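MFP2B (Ascaris suum, PDB 2BJR) enhances polymerization of the major sperm protein (MSP) in the amoeboid motility of nematode sperm, and binds a zinc ion. Local coordinates at residues A[185-190]-A[277-282]. Sequence-based numbering, arbitrary orientation.
Sequences KPIVRV and EAIRGF
R189 lays its methylenes, CB to CD, against the backbone of I279 to G281, and its guanidinium goes on to a water. CB, placed by the backbone, lies 3.8 Å from G281 CA; a CB on residue 281 would collide with V190 O, so glycine suits the place. With CG anti to the carbonyl carbon (chi1 -72°), the chain runs on so that CG faces the carbonyl oxygens of both I279 and R280, and CD comes to 3.3 Å from R280 O. A bend at chi3 then turns the guanidinium so that R189 NH1 gives an in-plane hydrogen bond to the water, which in turn donates to E277 O. A long, flexible arginine can thus span the turn with its methylenes and still solvate its charge. Next to R189 the main chains form a single beta bridge, V190 with R280. V190 N donates to I279 O almost straight (2.9 Å, 173°). G281 N reaches V190 O at 2.7 Å but on a bent path (135°). The bridge ties the connection that follows the zinc-binding cysteines, C174, C176 and C179, to the loop joining strands 268-274 and 282-288, which belong to two different antiparallel sheets. Beta-branched aliphatic residues fill its flank: V190 CG2 approaches I279 CG1, and CD1 of I187 meets I279 CG2, each loosely at 4.4 Å. At the other end F282 CE2 comes to 3.4 Å from V190 O, while R359 makes a cation-pi contact with the same ring.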
loop_
_atom_site.group_PDB
_atom_site.type_symbol
_atom_site.label_atom_id
_atom_site.label_comp_id
_atom_site.label_asym_id
_atom_site.label_seq_id
_atom_site.Cartn_x
_atom_site.Cartn_y
_atom_site.Cartn_z
ATOM N N LYS A 185 -20.511 -16.514 -6.896
ATOM C CA LYS A 185 -19.685 -17.547 -6.278
ATOM C C LYS A 185 -19.449 -17.132 -4.818
ATOM O O LYS A 185 -19.387 -15.938 -4.542
ATOM C CB LYS A 185 -18.340 -17.607 -7.027
ATOM C CG LYS A 185 -17.401 -18.733 -6.595
ATOM C CD LYS A 185 -16.120 -18.743 -7.428
ATOM C CE LYS A 185 -15.180 -19.855 -6.964
ATOM N NZ LYS A 185 -15.074 -20.966 -7.969
ATOM N N PRO A 186 -19.301 -18.077 -3.888
ATOM C CA PRO A 186 -18.981 -17.702 -2.507
ATOM C C PRO A 186 -17.674 -16.900 -2.425
ATOM O O PRO A 186 -16.653 -17.336 -2.965
ATOM C CB PRO A 186 -18.812 -19.052 -1.787
ATOM C CG PRO A 186 -19.454 -20.059 -2.659
ATOM C CD PRO A 186 -19.408 -19.535 -4.049
ATOM N N ILE A 187 -17.706 -15.757 -1.752
ATOM C CA ILE A 187 -16.510 -14.929 -1.550
ATOM C C ILE A 187 -16.119 -14.876 -0.075
ATOM O O ILE A 187 -16.958 -15.017 0.827
ATOM C CB ILE A 187 -16.724 -13.474 -2.070
ATOM C CG1 ILE A 187 -17.844 -12.739 -1.305
ATOM C CG2 ILE A 187 -16.974 -13.439 -3.579
ATOM C CD1 ILE A 187 -17.704 -11.213 -1.391
ATOM N N VAL A 188 -14.833 -14.702 0.174
ATOM C CA VAL A 188 -14.381 -14.273 1.475
ATOM C C VAL A 188 -14.478 -12.758 1.436
ATOM O O VAL A 188 -13.990 -12.136 0.486
ATOM C CB VAL A 188 -12.915 -14.715 1.742
ATOM C CG1 VAL A 188 -12.478 -14.305 3.145
ATOM C CG2 VAL A 188 -12.753 -16.267 1.543
ATOM N N ARG A 189 -15.121 -12.136 2.421
ATOM C CA ARG A 189 -15.124 -10.674 2.456
ATOM C C ARG A 189 -13.727 -10.124 2.809
ATOM O O ARG A 189 -12.941 -10.754 3.528
ATOM C CB ARG A 189 -16.204 -10.131 3.398
ATOM C CG ARG A 189 -17.610 -10.317 2.830
ATOM C CD ARG A 189 -18.748 -9.738 3.652
ATOM N NE ARG A 189 -18.928 -10.429 4.924
ATOM C CZ ARG A 189 -19.881 -10.126 5.829
ATOM N NH1 ARG A 189 -20.755 -9.144 5.583
ATOM N NH2 ARG A 189 -19.978 -10.824 6.957
ATOM N N VAL A 190 -13.461 -8.930 2.291
ATOM C CA VAL A 190 -12.162 -8.275 2.391
ATOM C C VAL A 190 -11.950 -7.793 3.809
ATOM O O VAL A 190 -12.816 -7.138 4.377
ATOM C CB VAL A 190 -12.098 -7.058 1.451
ATOM C CG1 VAL A 190 -10.781 -6.352 1.611
ATOM C CG2 VAL A 190 -12.328 -7.462 -0.018
ATOM N N GLU A 277 -20.144 -2.106 0.017
ATOM C CA GLU A 277 -20.519 -2.777 1.263
ATOM C C GLU A 277 -20.578 -4.299 1.108
ATOM O O GLU A 277 -20.185 -5.042 2.019
ATOM C CB GLU A 277 -21.853 -2.274 1.820
ATOM C CG GLU A 277 -22.135 -2.835 3.226
ATOM C CD GLU A 277 -23.071 -1.962 4.060
ATOM O OE1 GLU A 277 -23.946 -1.312 3.459
ATOM O OE2 GLU A 277 -22.940 -1.926 5.330
ATOM N N ALA A 278 -21.019 -4.754 -0.061
ATOM C CA ALA A 278 -21.210 -6.173 -0.300
ATOM C C ALA A 278 -19.921 -6.991 -0.260
ATOM O O ALA A 278 -19.982 -8.181 0.006
ATOM C CB ALA A 278 -21.918 -6.392 -1.638
ATOM N N ILE A 279 -18.754 -6.385 -0.503
ATOM C CA ILE A 279 -17.519 -7.173 -0.482
ATOM C C ILE A 279 -16.637 -6.955 0.749
ATOM O O ILE A 279 -15.709 -7.721 0.974
ATOM C CB ILE A 279 -16.676 -6.946 -1.762
ATOM C CG1 ILE A 279 -15.957 -5.601 -1.715
ATOM C CG2 ILE A 279 -17.531 -7.157 -3.057
ATOM C CD1 ILE A 279 -15.070 -5.412 -2.947
ATOM N N ARG A 280 -16.952 -5.951 1.558
ATOM C CA ARG A 280 -16.091 -5.611 2.675
ATOM C C ARG A 280 -16.465 -6.345 3.947
ATOM O O ARG A 280 -17.644 -6.636 4.182
ATOM C CB ARG A 280 -16.089 -4.120 2.928
ATOM C CG ARG A 280 -17.335 -3.522 3.434
ATOM C CD ARG A 280 -17.303 -2.020 3.391
ATOM N NE ARG A 280 -18.423 -1.403 4.129
ATOM C CZ ARG A 280 -19.161 -0.398 3.689
ATOM N NH1 ARG A 280 -18.947 0.164 2.513
ATOM N NH2 ARG A 280 -20.135 0.068 4.450
ATOM N N GLY A 281 -15.468 -6.619 4.770
ATOM C CA GLY A 281 -15.664 -7.362 5.982
ATOM C C GLY A 281 -15.667 -6.467 7.201
ATOM O O GLY A 281 -15.581 -6.960 8.290
ATOM N N PHE A 282 -15.700 -5.156 6.994
ATOM C CA PHE A 282 -15.627 -4.173 8.063
ATOM C C PHE A 282 -16.251 -2.850 7.613
ATOM O O PHE A 282 -16.357 -2.589 6.403
ATOM C CB PHE A 282 -14.159 -3.974 8.482
ATOM C CG PHE A 282 -13.284 -3.521 7.353
ATOM C CD1 PHE A 282 -13.132 -2.173 7.070
ATOM C CD2 PHE A 282 -12.652 -4.461 6.549
ATOM C CE1 PHE A 282 -12.341 -1.763 5.988
ATOM C CE2 PHE A 282 -11.863 -4.060 5.477
ATOM C CZ PHE A 282 -11.718 -2.712 5.204
HETATM O O HOH W 1 -20.967 -7.194 3.426
#